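Local coordinates for protein beta-lactamase (Serratia marcescens, PDB 5GWA) that probably hydrolyses beta-lactam antibiotics as an extended-spectrum class A beta-lactamase, captured here with the inhibitor avibactam bound covalently, at residues Y43-Q46 against S47-K50; V57-K60 against L61-N65; N160-P164 against D165-Q169. All blocks are in the same frame, centred on the assembly; numbering follows the deposited sequence.

The three contacts follow one another along the chain, each formed within one continuous stretch. Interactions 1 and 2 lie on or beside helix 49-63: residues 43-50 lead into its start at the inhibitor pocket, and residues 57-65 carry it to its end, with centres about 22 Å apart. Interaction 3 comes later, where strand 161-162 passes into helix 164-175, but its centre is only about 9 Å from that of interaction 1. Those two share a small antiparallel sheet in which strands 43-44 and 161-162 are neighbours, and Met-45 N approaches Asn-160 O at 2.8 Å. The chain around the inhibitor-bound serine thus runs from an edge strand of that sheet into a long helix.

Interaction 1: Y43-Q46 against S47-K50; sequences YPMQ and STYK. With NXL ((2S,5R)-1-formyl-5-[(sulfooxy)amino]piperidine-2-carboxamide), chain B.
Thr-48 folds back on Met-45 and gives its carbonyl oxygen two bonds from a single residue. The hydroxyl OG1 of Thr-48 donates to Met-45 O at 2.7 Å, and Thr-48 N donates to the same oxygen at 3.1 Å. Both come from one face of the carbonyl plane, the amide the more steeply, 46° out of it. With chi1 at 64°, Thr-48 OG1 sits between its own backbone N and carbonyl carbon, within reach of Met-45 O three residues earlier. The next carbonyl, Gln-46 O, takes a nearly straight but long bond from Tyr-49 N at 3.3 Å; it also lies 3.2 Å from CD1 of the Tyr-49 ring, approached obliquely. Met-45 CE rests on Tyr-49 CB, the two side chains crossing at about a right angle. Polar ends find partners farther off: Tyr-49 OH reaches Ala-145 O, and Gln-46 NE2 reaches Gln-157.

These turns deliver Ser-47 to the inhibitor. Its OG is joined to CAN of the ring-opened avibactam by a covalent bond of 1.4 Å, while Ser-47 N makes a weak bond of 2.7 Å to the carbonyl oxygen OAC, consistent with Ser-47 N being one of the oxyanion-hole amides, as in other class A enzymes. Lys-50, extended beyond CG, brings NZ to 3.2 Å from Ser-47 OG as a donor, with further bonds to Ser-111 and Asn-113. Ser-47 and Lys-50 fit the SxxK motif of class A enzymes. The covalent link marks Ser-47 as the residue carbamoylated by avibactam, its oxygen accepting from Lys-50 NZ.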
loop_
_atom_site.group_PDB
_atom_site.type_symbol
_atom_site.label_atom_id
_atom_site.label_comp_id
_atom_site.label_asym_id
_atom_site.label_seq_id
_atom_site.Cartn_x
_atom_site.Cartn_y
_atom_site.Cartn_z
ATOM N N TYR A 43 9.990 10.821 -18.206
ATOM C CA TYR A 43 8.824 10.590 -17.395
ATOM C C TYR A 43 9.147 9.590 -16.297
ATOM O O TYR A 43 9.796 8.604 -16.534
ATOM C CB TYR A 43 7.747 10.001 -18.312
ATOM C CG TYR A 43 7.275 10.985 -19.351
ATOM C CD1 TYR A 43 6.243 11.850 -19.078
ATOM C CD2 TYR A 43 7.869 11.059 -20.585
ATOM C CE1 TYR A 43 5.873 12.816 -19.981
ATOM C CE2 TYR A 43 7.519 12.022 -21.505
ATOM C CZ TYR A 43 6.501 12.891 -21.202
ATOM O OH TYR A 43 6.114 13.839 -22.121
ATOM N N PRO A 44 8.633 9.814 -15.093
ATOM C CA PRO A 44 8.853 8.863 -14.038
ATOM C C PRO A 44 8.038 7.601 -14.275
ATOM O O PRO A 44 6.843 7.676 -14.579
ATOM C CB PRO A 44 8.406 9.623 -12.791
ATOM C CG PRO A 44 7.429 10.627 -13.295
ATOM C CD PRO A 44 7.920 11.020 -14.646
ATOM N N MET A 45 8.708 6.467 -14.199
ATOM C CA MET A 45 8.082 5.189 -14.566
ATOM C C MET A 45 7.113 4.646 -13.492
ATOM O O MET A 45 6.152 3.923 -13.835
ATOM C CB MET A 45 9.145 4.135 -14.865
ATOM C CG MET A 45 9.856 4.376 -16.156
ATOM S SD MET A 45 10.910 3.015 -16.651
ATOM C CE MET A 45 12.316 3.248 -15.584
ATOM N N GLN A 46 7.428 4.894 -12.218
ATOM C CA GLN A 46 6.840 4.218 -11.049
ATOM C C GLN A 46 6.742 2.731 -11.358
ATOM O O GLN A 46 7.713 2.170 -11.883
ATOM C CB GLN A 46 5.514 4.829 -10.704
ATOM C CG GLN A 46 5.610 6.106 -9.918
ATOM C CD GLN A 46 6.092 5.890 -8.504
ATOM O OE1 GLN A 46 6.311 4.765 -8.063
ATOM N NE2 GLN A 46 6.317 7.008 -7.779
ATOM N N SER A 47 5.592 2.115 -11.155
ATOM C CA SER A 47 5.523 0.655 -11.175
ATOM C C SER A 47 5.674 0.056 -12.567
ATOM O O SER A 47 5.877 -1.162 -12.661
ATOM C CB SER A 47 4.225 0.113 -10.584
ATOM O OG SER A 47 4.143 0.273 -9.165
ATOM N N THR A 48 5.677 0.869 -13.629
ATOM C CA THR A 48 5.834 0.320 -14.963
ATOM C C THR A 48 7.200 -0.337 -15.140
ATOM O O THR A 48 7.303 -1.282 -15.901
ATOM C CB THR A 48 5.597 1.334 -16.100
ATOM O OG1 THR A 48 6.587 2.358 -16.040
ATOM C CG2 THR A 48 4.177 1.927 -16.001
ATOM N N TYR A 49 8.174 0.024 -14.311
ATOM C CA TYR A 49 9.474 -0.605 -14.430
ATOM C C TYR A 49 9.547 -2.012 -13.928
ATOM O O TYR A 49 10.579 -2.691 -14.121
ATOM C CB TYR A 49 10.588 0.284 -13.908
ATOM C CG TYR A 49 10.882 0.231 -12.416
ATOM C CD1 TYR A 49 9.905 -0.117 -11.480
ATOM C CD2 TYR A 49 12.122 0.676 -11.930
ATOM C CE1 TYR A 49 10.185 -0.094 -10.117
ATOM C CE2 TYR A 49 12.411 0.673 -10.572
ATOM C CZ TYR A 49 11.418 0.334 -9.661
ATOM O OH TYR A 49 11.683 0.376 -8.291
ATOM N N LYS A 50 8.466 -2.515 -13.369
ATOM C CA LYS A 50 8.406 -3.922 -12.955
ATOM C C LYS A 50 8.356 -4.826 -14.194
ATOM O O LYS A 50 8.658 -6.023 -14.107
ATOM C CB LYS A 50 7.222 -4.178 -12.028
ATOM C CG LYS A 50 7.388 -3.458 -10.687
ATOM C CD LYS A 50 6.082 -3.389 -9.908
ATOM C CE LYS A 50 6.257 -2.532 -8.672
ATOM N NZ LYS A 50 5.029 -2.515 -7.841
HETATM O OAC NXL B . 3.450 2.419 -9.486
HETATM C CAN NXL B . 3.434 1.431 -8.760
HETATM N N NXL B . 2.999 1.406 -7.581
HETATM C CAJ NXL B . 2.727 0.156 -6.902
HETATM C CA NXL B . 2.599 2.650 -6.938
HETATM C C NXL B . 3.420 3.055 -5.762
HETATM O O NXL B . 4.266 2.320 -5.287
HETATM N NAA NXL B . 3.056 4.208 -5.194
HETATM C CB NXL B . 1.146 2.550 -6.549
HETATM C CAH NXL B . 0.805 1.258 -5.847
HETATM C CAO NXL B . 1.243 0.041 -6.652
HETATM N NAK NXL B . 0.508 -0.229 -7.905
HETATM O OAL NXL B . -0.108 0.794 -8.459
HETATM S SAR NXL B . -0.379 0.655 -9.961
HETATM O OAD NXL B . -1.730 0.193 -10.016
HETATM O OAE NXL B . -0.392 1.853 -10.725
HETATM O OAG NXL B . 0.928 -0.149 -10.518
#

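Interaction 2: V57-K60 against L61-N65; sequences VLDK and LDKEN
Asp-59 and Lys-63 meet through their torsions: CG of Asp-59 is anti to its backbone N (chi1 177°), whereas Lys-63 carries CG beside its N and then bends at chi2 and again at chi4. The double bend returns the ammonium to the aspartate, and Lys-63 NZ donates to Asp-59 OD1 at 2.8 Å, on the syn side and 18° out of the carboxylate plane. One residue along, the charges are exchanged while the first torsions repeat. Lys-60 runs straight until the last torsion (chi4 83°) bends the chain and brings NZ to the extended Glu-64, giving a second salt bridge of 2.8 Å to Glu-64 OE2.

Both pairs are spaced i to i+4 at the C-terminal end of helix 49-63, Glu-64 lying just past it, and the main chain has bonds of the same spacing, such as Lys-63 N to Asp-59 O at 2.8 Å. The helix ends in a Schellman motif: Asn-65, at positive phi, is the C-prime residue, Ile-66 N bonds to Leu-61 O, and Asn-65 N reaches Asp-62 O at 3.2 Å.

The carboxylates of Asp-59 and Asp-62 stay 5.3 Å apart between OD1 and OD2, respectively, and a water donates to both of these oxygens, which probably eases the repulsion of like charges. Asp-62 OD1 is hydrogen-bonded to the hydroxyls of Ser-184, in helix 182-193, and of Ser-181 just before it. On the buried side Leu-61 CD1 lies 4.2 Å from Leu-58 CD2; Leu-58 continues onto Phe-187 and Leu-188, while Leu-61 touches Phe-100 and Phe-122.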
loop_
_atom_site.group_PDB
_atom_site.type_symbol
_atom_site.label_atom_id
_atom_site.label_comp_id
_atom_site.label_asym_id
_atom_site.label_seq_id
_atom_site.Cartn_x
_atom_site.Cartn_y
_atom_site.Cartn_z
ATOM N N VAL A 57 14.738 -10.660 -14.617
ATOM C CA VAL A 57 14.573 -11.868 -13.800
ATOM C C VAL A 57 14.387 -13.137 -14.618
ATOM O O VAL A 57 15.031 -14.170 -14.358
ATOM C CB VAL A 57 13.396 -11.690 -12.835
ATOM C CG1 VAL A 57 13.065 -12.976 -12.106
ATOM C CG2 VAL A 57 13.748 -10.609 -11.856
ATOM N N LEU A 58 13.500 -13.099 -15.603
ATOM C CA LEU A 58 13.188 -14.312 -16.342
ATOM C C LEU A 58 14.362 -14.696 -17.224
ATOM O O LEU A 58 14.545 -15.862 -17.481
ATOM C CB LEU A 58 11.923 -14.131 -17.187
ATOM C CG LEU A 58 10.660 -14.109 -16.336
ATOM C CD1 LEU A 58 9.495 -13.540 -17.154
ATOM C CD2 LEU A 58 10.319 -15.502 -15.812
ATOM N N ASP A 59 15.110 -13.714 -17.702
ATOM C CA ASP A 59 16.356 -13.992 -18.443
ATOM C C ASP A 59 17.338 -14.737 -17.551
ATOM O O ASP A 59 18.039 -15.665 -18.011
ATOM C CB ASP A 59 16.992 -12.725 -18.977
ATOM C CG ASP A 59 18.316 -12.984 -19.686
ATOM O OD1 ASP A 59 18.255 -13.515 -20.814
ATOM O OD2 ASP A 59 19.347 -12.490 -19.209
ATOM N N LYS A 60 17.502 -14.242 -16.323
ATOM C CA LYS A 60 18.423 -14.856 -15.383
ATOM C C LYS A 60 17.997 -16.286 -15.123
ATOM O O LYS A 60 18.830 -17.187 -15.151
ATOM C CB LYS A 60 18.473 -14.060 -14.071
ATOM C CG LYS A 60 19.353 -14.700 -12.997
ATOM C CD LYS A 60 19.647 -13.696 -11.883
ATOM C CE LYS A 60 20.505 -14.282 -10.773
ATOM N NZ LYS A 60 21.943 -14.232 -11.135
ATOM N N LEU A 61 16.715 -16.524 -14.901
ATOM C CA LEU A 61 16.233 -17.870 -14.666
ATOM C C LEU A 61 16.482 -18.727 -15.918
ATOM O O LEU A 61 16.879 -19.889 -15.819
ATOM C CB LEU A 61 14.759 -17.851 -14.369
ATOM C CG LEU A 61 14.338 -17.182 -13.068
ATOM C CD1 LEU A 61 12.837 -17.257 -12.977
ATOM C CD2 LEU A 61 14.969 -17.823 -11.832
ATOM N N ASP A 62 16.179 -18.168 -17.085
ATOM C CA ASP A 62 16.403 -18.888 -18.365
ATOM C C ASP A 62 17.893 -19.270 -18.438
ATOM O O ASP A 62 18.233 -20.438 -18.670
ATOM C CB ASP A 62 16.063 -17.966 -19.580
ATOM C CG ASP A 62 14.532 -17.815 -19.886
ATOM O OD1 ASP A 62 13.695 -18.647 -19.513
ATOM O OD2 ASP A 62 14.198 -16.871 -20.639
ATOM N N LYS A 63 18.790 -18.292 -18.343
ATOM C CA LYS A 63 20.194 -18.531 -18.649
ATOM C C LYS A 63 20.808 -19.488 -17.657
ATOM O O LYS A 63 21.684 -20.288 -18.005
ATOM C CB LYS A 63 21.015 -17.250 -18.649
ATOM C CG LYS A 63 20.664 -16.263 -19.769
ATOM C CD LYS A 63 20.966 -16.774 -21.176
ATOM C CE LYS A 63 20.119 -16.090 -22.252
ATOM N NZ LYS A 63 20.349 -14.622 -22.305
ATOM N N GLU A 64 20.443 -19.323 -16.394
ATOM C CA GLU A 64 21.091 -20.095 -15.345
ATOM C C GLU A 64 20.349 -21.401 -15.104
ATOM O O GLU A 64 20.681 -22.137 -14.167
ATOM C CB GLU A 64 21.248 -19.241 -14.064
ATOM C CG GLU A 64 22.261 -18.106 -14.210
ATOM C CD GLU A 64 22.378 -17.201 -12.982
ATOM O OE1 GLU A 64 22.213 -17.681 -11.839
ATOM O OE2 GLU A 64 22.754 -16.033 -13.148
ATOM N N ASN A 65 19.377 -21.721 -15.963
ATOM C CA ASN A 65 18.640 -22.968 -15.888
ATOM C C ASN A 65 17.940 -23.150 -14.539
ATOM O O ASN A 65 17.780 -24.264 -14.051
ATOM C CB ASN A 65 19.579 -24.148 -16.205
ATOM C CG ASN A 65 20.323 -23.959 -17.518
ATOM O OD1 ASN A 65 19.713 -23.950 -18.585
ATOM N ND2 ASN A 65 21.636 -23.759 -17.440
HETATM O O HOH W 1 16.516 -15.563 -22.058
HETATM O O HOH W 2 21.381 -12.257 -20.507
#

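Interaction 3: N160-P164 against D165-Q169; sequences NWTTP and DATVQ. With NA (sodium ion), chain L; NA (sodium ion), chain K.
The side chains of Thr-163 and Asp-165 meet at an oblique angle at the start of helix 164-175, where Thr-163 is the N-cap residue. Each has its gamma substituent lodged between backbone N and carbonyl carbon, chi1 59° in the threonine and 56° in the aspartate. From these rotamers Thr-163 OG1 donates to Asp-165 OD1 at 3.1 Å, arriving from above the carboxylate plane. The same two oxygens hold separate sodium ions: Thr-163 OG1 binds one at 2.7 Å, and a water on that ion donates to Gln-169 OE1 one turn further on; Asp-165 OD1 binds the other at 2.7 Å, together with two waters and the backbone oxygen of Glu-39. The metals may thus help fix the side chains here.

Thr-162 turns its hydroxyl the other way, opposite its backbone N (chi1 -167°), and OG1 donates to Thr-163 O at 2.8 Å. A water links it to Thr-167 OG1, which is also bonded to Tyr-249. Ala-166 CB packs against Thr-163 OG1 at 3.3 Å.

Strand 161-162 pairs with strands 43-44 and 141-142, and the helix that follows lies on the main sheet, with Thr-167 and Val-168 against strand 243-253 and Pro-164 and Val-168 against strand 21-28.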
loop_
_atom_site.group_PDB
_atom_site.type_symbol
_atom_site.label_atom_id
_atom_site.label_comp_id
_atom_site.label_asym_id
_atom_site.label_seq_id
_atom_site.Cartn_x
_atom_site.Cartn_y
_atom_site.Cartn_z
ATOM N N ASN A 160 14.051 7.056 -11.805
ATOM C CA ASN A 160 13.581 5.931 -12.594
ATOM C C ASN A 160 12.728 6.463 -13.745
ATOM O O ASN A 160 11.503 6.544 -13.647
ATOM C CB ASN A 160 12.720 4.998 -11.760
ATOM C CG ASN A 160 13.500 4.213 -10.749
ATOM O OD1 ASN A 160 14.620 3.782 -10.996
ATOM N ND2 ASN A 160 12.890 3.949 -9.634
ATOM N N TRP A 161 13.387 6.890 -14.813
ATOM C CA TRP A 161 12.711 7.623 -15.878
ATOM C C TRP A 161 12.812 6.932 -17.210
ATOM O O TRP A 161 13.667 6.047 -17.415
ATOM C CB TRP A 161 13.273 9.052 -16.001
ATOM C CG TRP A 161 14.777 9.134 -16.280
ATOM C CD1 TRP A 161 15.749 9.492 -15.391
ATOM C CD2 TRP A 161 15.427 9.025 -17.556
ATOM N NE1 TRP A 161 16.987 9.471 -16.011
ATOM C CE2 TRP A 161 16.809 9.228 -17.345
ATOM C CE3 TRP A 161 14.983 8.776 -18.849
ATOM C CZ2 TRP A 161 17.743 9.123 -18.380
ATOM C CZ3 TRP A 161 15.923 8.705 -19.873
ATOM C CH2 TRP A 161 17.278 8.887 -19.617
ATOM N N THR A 162 11.966 7.360 -18.137
ATOM C CA THR A 162 11.959 6.824 -19.473
ATOM C C THR A 162 11.476 7.849 -20.471
ATOM O O THR A 162 10.690 8.737 -20.113
ATOM C CB THR A 162 11.053 5.566 -19.547
ATOM O OG1 THR A 162 11.294 4.867 -20.770
ATOM C CG2 THR A 162 9.585 5.936 -19.439
ATOM N N THR A 163 11.847 7.671 -21.734
ATOM C CA THR A 163 11.082 8.270 -22.789
ATOM C C THR A 163 9.969 7.314 -23.198
ATOM O O THR A 163 10.058 6.124 -23.000
ATOM C CB THR A 163 11.906 8.594 -24.026
ATOM O OG1 THR A 163 12.492 7.403 -24.541
ATOM C CG2 THR A 163 12.973 9.658 -23.728
ATOM N N PRO A 164 8.867 7.844 -23.749
ATOM C CA PRO A 164 7.766 6.902 -24.066
ATOM C C PRO A 164 8.079 5.996 -25.251
ATOM O O PRO A 164 7.607 4.855 -25.308
ATOM C CB PRO A 164 6.573 7.789 -24.363
ATOM C CG PRO A 164 6.980 9.187 -24.065
ATOM C CD PRO A 164 8.475 9.248 -23.875
ATOM N N ASP A 165 8.823 6.511 -26.230
ATOM C CA ASP A 165 9.239 5.713 -27.364
ATOM C C ASP A 165 10.203 4.606 -26.980
ATOM O O ASP A 165 10.050 3.497 -27.473
ATOM C CB ASP A 165 9.748 6.572 -28.527
ATOM C CG ASP A 165 10.871 7.505 -28.146
ATOM O OD1 ASP A 165 10.859 8.144 -27.081
ATOM O OD2 ASP A 165 11.805 7.645 -28.966
ATOM N N ALA A 166 11.048 4.831 -25.976
ATOM C CA ALA A 166 11.870 3.724 -25.465
ATOM C C ALA A 166 10.948 2.583 -25.019
ATOM O O ALA A 166 11.227 1.395 -25.255
ATOM C CB ALA A 166 12.748 4.163 -24.332
ATOM N N THR A 167 9.910 2.925 -24.271
ATOM C CA THR A 167 9.051 1.900 -23.744
ATOM C C THR A 167 8.452 1.037 -24.829
ATOM O O THR A 167 8.460 -0.192 -24.717
ATOM C CB THR A 167 7.927 2.507 -22.901
ATOM O OG1 THR A 167 8.476 3.418 -21.938
ATOM C CG2 THR A 167 7.136 1.433 -22.227
ATOM N N VAL A 168 7.882 1.653 -25.862
ATOM C CA VAL A 168 7.244 0.851 -26.893
ATOM C C VAL A 168 8.277 0.093 -27.761
ATOM O O VAL A 168 7.977 -1.015 -28.205
ATOM C CB VAL A 168 6.246 1.613 -27.763
ATOM C CG1 VAL A 168 5.054 2.095 -26.963
ATOM C CG2 VAL A 168 6.922 2.748 -28.532
ATOM N N GLN A 169 9.475 0.633 -27.945
ATOM C CA GLN A 169 10.574 -0.131 -28.566
ATOM C C GLN A 169 10.839 -1.407 -27.794
ATOM O O GLN A 169 10.953 -2.499 -28.381
ATOM C CB GLN A 169 11.827 0.718 -28.666
ATOM C CG GLN A 169 11.695 1.851 -29.674
ATOM C CD GLN A 169 12.677 2.979 -29.426
ATOM O OE1 GLN A 169 13.724 2.783 -28.802
ATOM N NE2 GLN A 169 12.367 4.156 -29.957
HETATM NA NA NA L . 13.978 7.121 -26.817
HETATM NA NA NA K . 12.550 10.287 -27.223
HETATM O O HOH W 3 10.301 2.295 -20.241
HETATM O O HOH W 4 14.949 4.579 -27.009
HETATM O O HOH W 5 13.176 11.265 -29.701
HETATM O O HOH W 6 14.971 11.439 -26.947
#